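Local coordinates for protein S-adenosyl-L-methionine-dependent 2-deoxy-scyllo-inosamine dehydrogenase (Bacillus circulans, PDB 4M7S) that uses S-adenosyl-L-methionine and two [4Fe-4S] clusters to oxidise 2-deoxy-scyllo-inosamine to amino-dideoxy-scyllo-inosose in butirosin biosynthesis, at residues 3-11 / 44-55; 166-174 / 237-245. All coordinates share one frame; numbering follows the deposited sequence.

Contact 1 (3-11 / 44-55); sequences KLFSMIEVE and LMEQLSSLDFAG
Strand 7-10 and helix 44-50 run antiparallel, their short axes at 174° and 12.4 Å apart at closest approach, while beyond the helix the chain swings back until the CA atoms of Ser6 and Gly55 lie 4.7 Å from each other. This is the first beta-alpha-beta crossover of the AdoMet radical fold, in which strand 7-10 and the neighbouring parallel strand 56-58 are joined through helix 38-50. The side chains that meet between strand and helix are all apolar. Ile8 and Leu44 meet tip to tip through their CD1 methyls, and Val10 CG2 reaches Leu44 CD2 in the same manner at 3.6 Å. Leu48 divides its branches: CD1 rests against Ile8 CG2, whereas CD2 lies at the edge of the Phe5 ring. After the Schellman turn at Asp52, Phe53 points back to the strand, with CG anti to its backbone N (chi1 -179°). Its ring is inclined 47° to that of Phe5, an oblique pair with centroids 5.4 Å apart, and Leu4 CD2 adds a methyl at the edge of the Phe53 ring. Trp209 meets Phe5 edge-to-face from outside this pair of segments, and Ile205 also touches Phe5, Ile8 and Leu51. No hydrogen bond links the two segments; where the backbones close up, Gly55 CA instead makes a CA-H...O contact of 3.3 Å with Ser6 O.

Contact 2 (166-174 / 237-245); sequences NMSCMVPSN and NVSVQTEEQ. With SF4 (iron/sulfur cluster), chain B.
Beside an iron-sulfur cluster, Cys169 SG lies 3.9 Å from Asn237 ND2; the same sulfur binds iron FE4 at 2.5 Å and accepts a capping bond from Val171 N at the start of the short helix 171-174. The setting is the auxiliary [4Fe-4S] site of the SPASM-related, iron-sulfur cluster-binding domain, where 237-245 wraps beside the cysteine loop. Asn237 forms an Asx motif: OD1 accepts from Val240 N while ND2 donates to Val240 O, both in the carbonyl planes of their acceptors. This double grip fixes the amide's rotation and holds ND2 3.4 Å from cluster sulfur S2. Across the contact, Met170 N donates to Gln241 O. Ser168 is held by successive residues: its N meets Glu244 OE1 on the syn side, and its OG receives Glu243 N almost straight on, at 174°. Arg226, also in the cluster pocket, bonds to Ser168 O and Asn237 O, tying both segments together. The bent Met167 chain lays CE against Val238 CG1. At the other end Gln241 extends to Asn174, their amide planes 72° apart; Asn174 ND2 approaches Gln241 OE1 from above the carbonyl plane, at 2.5 Å, a distance short enough to be doubtful.

Contacts 1 and 2 meet at Asn174, although their centres lie 21 Å apart. Contact 1 belongs to the AdoMet radical core and contact 2 to the auxiliary cluster. At the junction Ser6 N probably donates to Asn174 O and Lys3 NZ probably donates to Asn174 OD1, each at 2.8 Å. Just beyond, strand 175-178 pairs in parallel with strand 7-10, continuing the core sheet toward the auxiliary domain. The side chain of Phe5 remains about 13 Å, between nearest atoms, from the auxiliary cluster, whereas 166-174 supplies a ligand of that cluster directly.

Contact 1 (3-11 / 44-55)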
loop_
_atom_site.group_PDB
_atom_site.type_symbol
_atom_site.label_atom_id
_atom_site.label_comp_id
_atom_site.label_asym_id
_atom_site.label_seq_id
_atom_site.Cartn_x
_atom_site.Cartn_y
_atom_site.Cartn_z
ATOM N N LYS A 3 3.303 -17.990 -0.426
ATOM C CA LYS A 3 3.501 -17.060 0.684
ATOM C C LYS A 3 2.512 -15.884 0.647
ATOM O O LYS A 3 2.353 -15.226 -0.385
ATOM C CB LYS A 3 4.946 -16.556 0.674
ATOM C CG LYS A 3 5.215 -15.358 1.560
ATOM C CD LYS A 3 6.544 -14.703 1.203
ATOM C CE LYS A 3 6.649 -13.301 1.797
ATOM N NZ LYS A 3 5.591 -12.376 1.280
ATOM N N LEU A 4 1.848 -15.624 1.772
ATOM C CA LEU A 4 0.934 -14.488 1.868
ATOM C C LEU A 4 1.717 -13.186 1.728
ATOM O O LEU A 4 2.920 -13.150 1.996
ATOM C CB LEU A 4 0.201 -14.503 3.211
ATOM C CG LEU A 4 -1.038 -13.611 3.362
ATOM C CD1 LEU A 4 -2.201 -14.170 2.543
ATOM C CD2 LEU A 4 -1.439 -13.446 4.829
ATOM N N PHE A 5 1.040 -12.120 1.308
ATOM C CA PHE A 5 1.664 -10.802 1.252
ATOM C C PHE A 5 2.195 -10.416 2.632
ATOM O O PHE A 5 1.641 -10.821 3.652
ATOM C CB PHE A 5 0.673 -9.750 0.742
ATOM C CG PHE A 5 -0.702 -9.868 1.346
ATOM C CD1 PHE A 5 -1.000 -9.257 2.558
ATOM C CD2 PHE A 5 -1.696 -10.585 0.695
ATOM C CE1 PHE A 5 -2.263 -9.376 3.116
ATOM C CE2 PHE A 5 -2.960 -10.703 1.240
ATOM C CZ PHE A 5 -3.245 -10.100 2.457
ATOM N N SER A 6 3.278 -9.649 2.660
ATOM C CA SER A 6 3.871 -9.240 3.921
ATOM C C SER A 6 3.488 -7.794 4.230
ATOM O O SER A 6 3.609 -7.340 5.366
ATOM C CB SER A 6 5.392 -9.402 3.878
ATOM O OG SER A 6 5.962 -8.483 2.967
HETATM N N MSE A 7 3.019 -7.080 3.208
HETATM C CA MSE A 7 2.564 -5.696 3.349
HETATM C C MSE A 7 1.257 -5.537 2.588
HETATM O O MSE A 7 1.109 -6.045 1.467
HETATM C CB MSE A 7 3.616 -4.706 2.824
HETATM C CG MSE A 7 3.063 -3.295 2.499
HETATM SE SE MSE A 7 2.566 -2.163 4.048
HETATM C CE MSE A 7 4.354 -1.499 4.499
ATOM N N ILE A 8 0.290 -4.871 3.208
ATOM C CA ILE A 8 -0.926 -4.512 2.496
ATOM C C ILE A 8 -1.147 -3.009 2.609
ATOM O O ILE A 8 -1.074 -2.447 3.708
ATOM C CB ILE A 8 -2.160 -5.301 2.989
ATOM C CG1 ILE A 8 -3.416 -4.831 2.251
ATOM C CG2 ILE A 8 -2.350 -5.160 4.504
ATOM C CD1 ILE A 8 -4.559 -5.810 2.347
ATOM N N GLU A 9 -1.397 -2.363 1.468
ATOM C CA GLU A 9 -1.611 -0.921 1.419
ATOM C C GLU A 9 -3.079 -0.664 1.175
ATOM O O GLU A 9 -3.627 -1.137 0.178
ATOM C CB GLU A 9 -0.824 -0.291 0.267
ATOM C CG GLU A 9 0.530 0.258 0.630
ATOM C CD GLU A 9 1.208 0.923 -0.550
ATOM O OE1 GLU A 9 0.513 1.636 -1.300
ATOM O OE2 GLU A 9 2.424 0.719 -0.736
ATOM N N VAL A 10 -3.713 0.085 2.076
ATOM C CA VAL A 10 -5.151 0.321 1.998
ATOM C C VAL A 10 -5.455 1.794 1.708
ATOM O O VAL A 10 -5.108 2.678 2.500
ATOM C CB VAL A 10 -5.839 -0.109 3.290
ATOM C CG1 VAL A 10 -7.353 -0.057 3.139
ATOM C CG2 VAL A 10 -5.411 -1.533 3.665
ATOM N N GLU A 11 -6.102 2.057 0.578
ATOM C CA GLU A 11 -6.507 3.417 0.236
ATOM C C GLU A 11 -7.748 3.826 1.038
ATOM O O GLU A 11 -8.863 3.856 0.503
ATOM C CB GLU A 11 -6.791 3.519 -1.267
ATOM C CG GLU A 11 -6.823 4.939 -1.814
ATOM C CD GLU A 11 -7.107 4.983 -3.309
ATOM O OE1 GLU A 11 -7.788 4.058 -3.825
ATOM O OE2 GLU A 11 -6.637 5.941 -3.962
ATOM N N LEU A 44 -12.584 -5.888 5.142
ATOM C CA LEU A 44 -11.147 -6.119 4.976
ATOM C C LEU A 44 -10.502 -6.558 6.294
ATOM O O LEU A 44 -9.666 -7.469 6.316
ATOM C CB LEU A 44 -10.435 -4.869 4.455
ATOM C CG LEU A 44 -8.918 -5.048 4.289
ATOM C CD1 LEU A 44 -8.582 -6.163 3.275
ATOM C CD2 LEU A 44 -8.251 -3.749 3.880
HETATM N N MSE A 45 -10.877 -5.896 7.388
HETATM C CA MSE A 45 -10.387 -6.284 8.711
HETATM C C MSE A 45 -10.754 -7.740 9.029
HETATM O O MSE A 45 -9.941 -8.492 9.565
HETATM C CB MSE A 45 -10.940 -5.345 9.802
HETATM C CG MSE A 45 -10.349 -3.922 9.784
HETATM SE SE MSE A 45 -8.395 -3.913 9.966
HETATM C CE MSE A 45 -7.949 -3.653 8.095
ATOM N N GLU A 46 -11.985 -8.123 8.701
ATOM C CA GLU A 46 -12.469 -9.468 8.974
ATOM C C GLU A 46 -11.699 -10.499 8.173
ATOM O O GLU A 46 -11.450 -11.607 8.649
ATOM C CB GLU A 46 -13.957 -9.573 8.634
ATOM C CG GLU A 46 -14.863 -8.756 9.540
ATOM C CD GLU A 46 -16.288 -8.722 9.029
ATOM O OE1 GLU A 46 -16.490 -8.992 7.819
ATOM O OE2 GLU A 46 -17.201 -8.430 9.832
ATOM N N GLN A 47 -11.353 -10.144 6.940
ATOM C CA GLN A 47 -10.620 -11.063 6.076
ATOM C C GLN A 47 -9.187 -11.192 6.556
ATOM O O GLN A 47 -8.647 -12.300 6.624
ATOM C CB GLN A 47 -10.650 -10.588 4.620
ATOM C CG GLN A 47 -12.055 -10.557 4.035
ATOM C CD GLN A 47 -12.073 -9.981 2.637
ATOM O OE1 GLN A 47 -11.021 -9.841 1.996
ATOM N NE2 GLN A 47 -13.261 -9.630 2.158
ATOM N N LEU A 48 -8.582 -10.058 6.901
ATOM C CA LEU A 48 -7.206 -10.057 7.382
ATOM C C LEU A 48 -7.149 -10.763 8.726
ATOM O O LEU A 48 -6.178 -11.461 9.047
ATOM C CB LEU A 48 -6.641 -8.627 7.465
ATOM C CG LEU A 48 -6.332 -7.911 6.147
ATOM C CD1 LEU A 48 -5.726 -6.513 6.410
ATOM C CD2 LEU A 48 -5.383 -8.756 5.271
ATOM N N SER A 49 -8.212 -10.609 9.510
ATOM C CA SER A 49 -8.287 -11.307 10.792
ATOM C C SER A 49 -8.374 -12.820 10.616
ATOM O O SER A 49 -7.781 -13.572 11.387
ATOM C CB SER A 49 -9.475 -10.810 11.623
ATOM O OG SER A 49 -9.379 -11.312 12.931
ATOM N N SER A 50 -9.131 -13.262 9.614
ATOM C CA SER A 50 -9.295 -14.691 9.341
ATOM C C SER A 50 -7.969 -15.332 8.887
ATOM O O SER A 50 -7.824 -16.556 8.871
ATOM C CB SER A 50 -10.351 -14.893 8.258
ATOM O OG SER A 50 -9.872 -14.443 6.998
ATOM N N LEU A 51 -7.007 -14.499 8.514
ATOM C CA LEU A 51 -5.683 -14.973 8.107
ATOM C C LEU A 51 -4.662 -14.841 9.241
ATOM O O LEU A 51 -3.500 -15.180 9.061
ATOM C CB LEU A 51 -5.185 -14.170 6.899
ATOM C CG LEU A 51 -5.960 -14.272 5.584
ATOM C CD1 LEU A 51 -5.595 -13.111 4.648
ATOM C CD2 LEU A 51 -5.698 -15.623 4.902
ATOM N N ASP A 52 -5.092 -14.342 10.400
ATOM C CA ASP A 52 -4.161 -13.990 11.478
ATOM C C ASP A 52 -3.010 -13.128 10.937
ATOM O O ASP A 52 -1.841 -13.335 11.278
ATOM C CB ASP A 52 -3.617 -15.250 12.161
ATOM C CG ASP A 52 -2.985 -14.960 13.516
ATOM O OD1 ASP A 52 -3.122 -13.824 14.015
ATOM O OD2 ASP A 52 -2.358 -15.880 14.085
ATOM N N PHE A 53 -3.352 -12.172 10.080
ATOM C CA PHE A 53 -2.357 -11.348 9.399
ATOM C C PHE A 53 -1.393 -10.639 10.357
ATOM O O PHE A 53 -1.818 -9.917 11.265
ATOM C CB PHE A 53 -3.035 -10.322 8.500
ATOM C CG PHE A 53 -2.068 -9.461 7.750
ATOM C CD1 PHE A 53 -1.237 -10.014 6.778
ATOM C CD2 PHE A 53 -1.977 -8.108 8.021
ATOM C CE1 PHE A 53 -0.333 -9.223 6.086
ATOM C CE2 PHE A 53 -1.078 -7.311 7.339
ATOM C CZ PHE A 53 -0.259 -7.865 6.370
ATOM N N ALA A 54 -0.097 -10.851 10.144
ATOM C CA ALA A 54 0.926 -10.345 11.053
ATOM C C ALA A 54 2.026 -9.593 10.318
ATOM O O ALA A 54 3.136 -9.464 10.831
ATOM C CB ALA A 54 1.525 -11.500 11.871
ATOM N N GLY A 55 1.723 -9.090 9.124
ATOM C CA GLY A 55 2.693 -8.313 8.374
ATOM C C GLY A 55 2.465 -6.830 8.594
ATOM O O GLY A 55 1.868 -6.428 9.598
#

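Contact 2 (166-174 / 237-245)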
loop_
_atom_site.group_PDB
_atom_site.type_symbol
_atom_site.label_atom_id
_atom_site.label_comp_id
_atom_site.label_asym_id
_atom_site.label_seq_id
_atom_site.Cartn_x
_atom_site.Cartn_y
_atom_site.Cartn_z
ATOM N N ASN A 166 13.701 -7.439 -18.788
ATOM C CA ASN A 166 14.129 -8.730 -18.258
ATOM C C ASN A 166 14.411 -8.706 -16.757
ATOM O O ASN A 166 14.866 -9.697 -16.192
ATOM C CB ASN A 166 15.366 -9.223 -19.009
ATOM C CG ASN A 166 15.103 -9.426 -20.486
ATOM O OD1 ASN A 166 13.986 -9.750 -20.886
ATOM N ND2 ASN A 166 16.132 -9.234 -21.307
HETATM N N MSE A 167 14.148 -7.575 -16.114
HETATM C CA MSE A 167 14.393 -7.473 -14.684
HETATM C C MSE A 167 13.324 -8.185 -13.877
HETATM O O MSE A 167 12.137 -8.134 -14.204
HETATM C CB MSE A 167 14.447 -6.022 -14.229
HETATM C CG MSE A 167 15.569 -5.219 -14.824
HETATM SE SE MSE A 167 15.955 -3.660 -13.725
HETATM C CE MSE A 167 16.416 -2.409 -15.150
ATOM N N SER A 168 13.754 -8.839 -12.809
ATOM C CA SER A 168 12.826 -9.447 -11.874
ATOM C C SER A 168 12.128 -8.360 -11.067
ATOM O O SER A 168 12.564 -7.205 -11.031
ATOM C CB SER A 168 13.578 -10.344 -10.903
ATOM O OG SER A 168 14.315 -9.547 -9.993
ATOM N N CYS A 169 11.035 -8.737 -10.419
ATOM C CA CYS A 169 10.430 -7.878 -9.423
ATOM C C CYS A 169 9.584 -8.687 -8.462
ATOM O O CYS A 169 8.716 -9.447 -8.880
ATOM C CB CYS A 169 9.567 -6.793 -10.046
ATOM S SG CYS A 169 8.814 -5.797 -8.740
HETATM N N MSE A 170 9.837 -8.490 -7.173
HETATM C CA MSE A 170 9.202 -9.278 -6.132
HETATM C C MSE A 170 8.017 -8.569 -5.486
HETATM O O MSE A 170 7.381 -9.135 -4.604
HETATM C CB MSE A 170 10.224 -9.653 -5.057
HETATM C CG MSE A 170 11.536 -10.197 -5.595
HETATM SE SE MSE A 170 11.270 -11.694 -6.803
HETATM C CE MSE A 170 10.147 -12.776 -5.629
ATOM N N VAL A 171 7.720 -7.340 -5.904
ATOM C CA VAL A 171 6.583 -6.602 -5.316
ATOM C C VAL A 171 5.272 -7.406 -5.333
ATOM O O VAL A 171 4.605 -7.514 -4.296
ATOM C CB VAL A 171 6.380 -5.199 -5.942
ATOM C CG1 VAL A 171 5.185 -4.470 -5.289
ATOM C CG2 VAL A 171 7.659 -4.360 -5.808
ATOM N N PRO A 172 4.902 -7.999 -6.489
ATOM C CA PRO A 172 3.650 -8.775 -6.465
ATOM C C PRO A 172 3.720 -10.034 -5.591
ATOM O O PRO A 172 2.679 -10.656 -5.381
ATOM C CB PRO A 172 3.455 -9.192 -7.931
ATOM C CG PRO A 172 4.317 -8.255 -8.728
ATOM C CD PRO A 172 5.484 -7.938 -7.844
ATOM N N SER A 173 4.904 -10.404 -5.108
ATOM C CA SER A 173 5.036 -11.532 -4.188
ATOM C C SER A 173 4.887 -11.121 -2.716
ATOM O O SER A 173 4.746 -11.983 -1.834
ATOM C CB SER A 173 6.385 -12.223 -4.379
ATOM O OG SER A 173 6.551 -12.641 -5.716
ATOM N N ASN A 174 4.950 -9.817 -2.455
ATOM C CA ASN A 174 4.992 -9.306 -1.080
ATOM C C ASN A 174 3.906 -8.297 -0.724
ATOM O O ASN A 174 3.639 -8.044 0.451
ATOM C CB ASN A 174 6.350 -8.648 -0.808
ATOM C CG ASN A 174 7.475 -9.646 -0.753
ATOM O OD1 ASN A 174 7.426 -10.599 0.019
ATOM N ND2 ASN A 174 8.489 -9.447 -1.589
ATOM N N ASN A 237 11.398 0.638 -11.880
ATOM C CA ASN A 237 11.803 0.186 -10.561
ATOM C C ASN A 237 13.006 -0.730 -10.684
ATOM O O ASN A 237 12.920 -1.788 -11.304
ATOM C CB ASN A 237 10.682 -0.569 -9.857
ATOM C CG ASN A 237 11.154 -1.236 -8.575
ATOM O OD1 ASN A 237 11.993 -0.693 -7.857
ATOM N ND2 ASN A 237 10.628 -2.428 -8.291
ATOM N N VAL A 238 14.121 -0.326 -10.085
ATOM C CA VAL A 238 15.327 -1.146 -10.094
ATOM C C VAL A 238 15.816 -1.472 -8.684
ATOM O O VAL A 238 16.691 -2.321 -8.510
ATOM C CB VAL A 238 16.477 -0.470 -10.882
ATOM C CG1 VAL A 238 16.050 -0.187 -12.311
ATOM C CG2 VAL A 238 16.916 0.817 -10.195
ATOM N N SER A 239 15.253 -0.800 -7.683
ATOM C CA SER A 239 15.768 -0.906 -6.317
ATOM C C SER A 239 14.793 -1.593 -5.368
ATOM O O SER A 239 15.203 -2.187 -4.369
ATOM C CB SER A 239 16.114 0.482 -5.766
ATOM O OG SER A 239 14.938 1.209 -5.446
ATOM N N VAL A 240 13.503 -1.505 -5.683
ATOM C CA VAL A 240 12.462 -2.012 -4.794
ATOM C C VAL A 240 12.096 -3.469 -5.087
ATOM O O VAL A 240 11.411 -3.756 -6.068
ATOM C CB VAL A 240 11.197 -1.134 -4.872
ATOM C CG1 VAL A 240 10.152 -1.593 -3.860
ATOM C CG2 VAL A 240 11.563 0.326 -4.653
ATOM N N GLN A 241 12.556 -4.371 -4.221
ATOM C CA GLN A 241 12.270 -5.808 -4.319
ATOM C C GLN A 241 12.639 -6.420 -5.671
ATOM O O GLN A 241 11.836 -7.108 -6.305
ATOM C CB GLN A 241 10.813 -6.109 -3.949
ATOM C CG GLN A 241 10.488 -5.806 -2.492
ATOM C CD GLN A 241 9.074 -6.193 -2.107
ATOM O OE1 GLN A 241 8.507 -7.141 -2.650
ATOM N NE2 GLN A 241 8.495 -5.457 -1.166
ATOM N N THR A 242 13.871 -6.165 -6.097
ATOM C CA THR A 242 14.401 -6.741 -7.321
ATOM C C THR A 242 15.696 -7.481 -6.973
ATOM O O THR A 242 16.356 -7.131 -5.987
ATOM C CB THR A 242 14.675 -5.645 -8.363
ATOM O OG1 THR A 242 15.801 -4.857 -7.951
ATOM C CG2 THR A 242 13.449 -4.737 -8.538
ATOM N N GLU A 243 16.052 -8.504 -7.752
ATOM C CA GLU A 243 17.343 -9.179 -7.578
ATOM C C GLU A 243 18.454 -8.162 -7.771
ATOM O O GLU A 243 19.500 -8.215 -7.126
ATOM C CB GLU A 243 17.529 -10.279 -8.623
ATOM C CG GLU A 243 16.513 -11.392 -8.584
ATOM C CD GLU A 243 16.735 -12.409 -9.689
ATOM O OE1 GLU A 243 16.761 -12.019 -10.875
ATOM O OE2 GLU A 243 16.887 -13.599 -9.367
ATOM N N GLU A 244 18.193 -7.232 -8.679
ATOM C CA GLU A 244 19.139 -6.216 -9.102
ATOM C C GLU A 244 19.527 -5.253 -7.975
ATOM O O GLU A 244 20.498 -4.503 -8.097
ATOM C CB GLU A 244 18.530 -5.434 -10.274
ATOM C CG GLU A 244 18.226 -6.274 -11.531
ATOM C CD GLU A 244 17.003 -7.183 -11.397
ATOM O OE1 GLU A 244 16.658 -7.873 -12.378
ATOM O OE2 GLU A 244 16.384 -7.212 -10.315
ATOM N N GLN A 245 18.778 -5.293 -6.874
ATOM C CA GLN A 245 18.903 -4.302 -5.798
ATOM C C GLN A 245 20.188 -4.370 -4.955
ATOM O O GLN A 245 20.525 -3.400 -4.270
ATOM C CB GLN A 245 17.689 -4.378 -4.869
ATOM C CG GLN A 245 17.856 -5.401 -3.761
ATOM C CD GLN A 245 16.549 -5.761 -3.093
ATOM O OE1 GLN A 245 15.552 -5.040 -3.207
ATOM N NE2 GLN A 245 16.543 -6.886 -2.391
HETATM FE FE1 SF4 B . 7.253 -2.059 -11.517
HETATM FE FE2 SF4 B . 5.719 -4.168 -12.167
HETATM FE FE3 SF4 B . 5.255 -2.780 -9.925
HETATM FE FE4 SF4 B . 7.373 -4.379 -10.124
HETATM S S1 SF4 B . 5.176 -5.074 -10.121
HETATM S S2 SF4 B . 7.392 -2.259 -9.239
HETATM S S3 SF4 B . 8.002 -4.075 -12.308
HETATM S S4 SF4 B . 5.011 -1.958 -12.058
#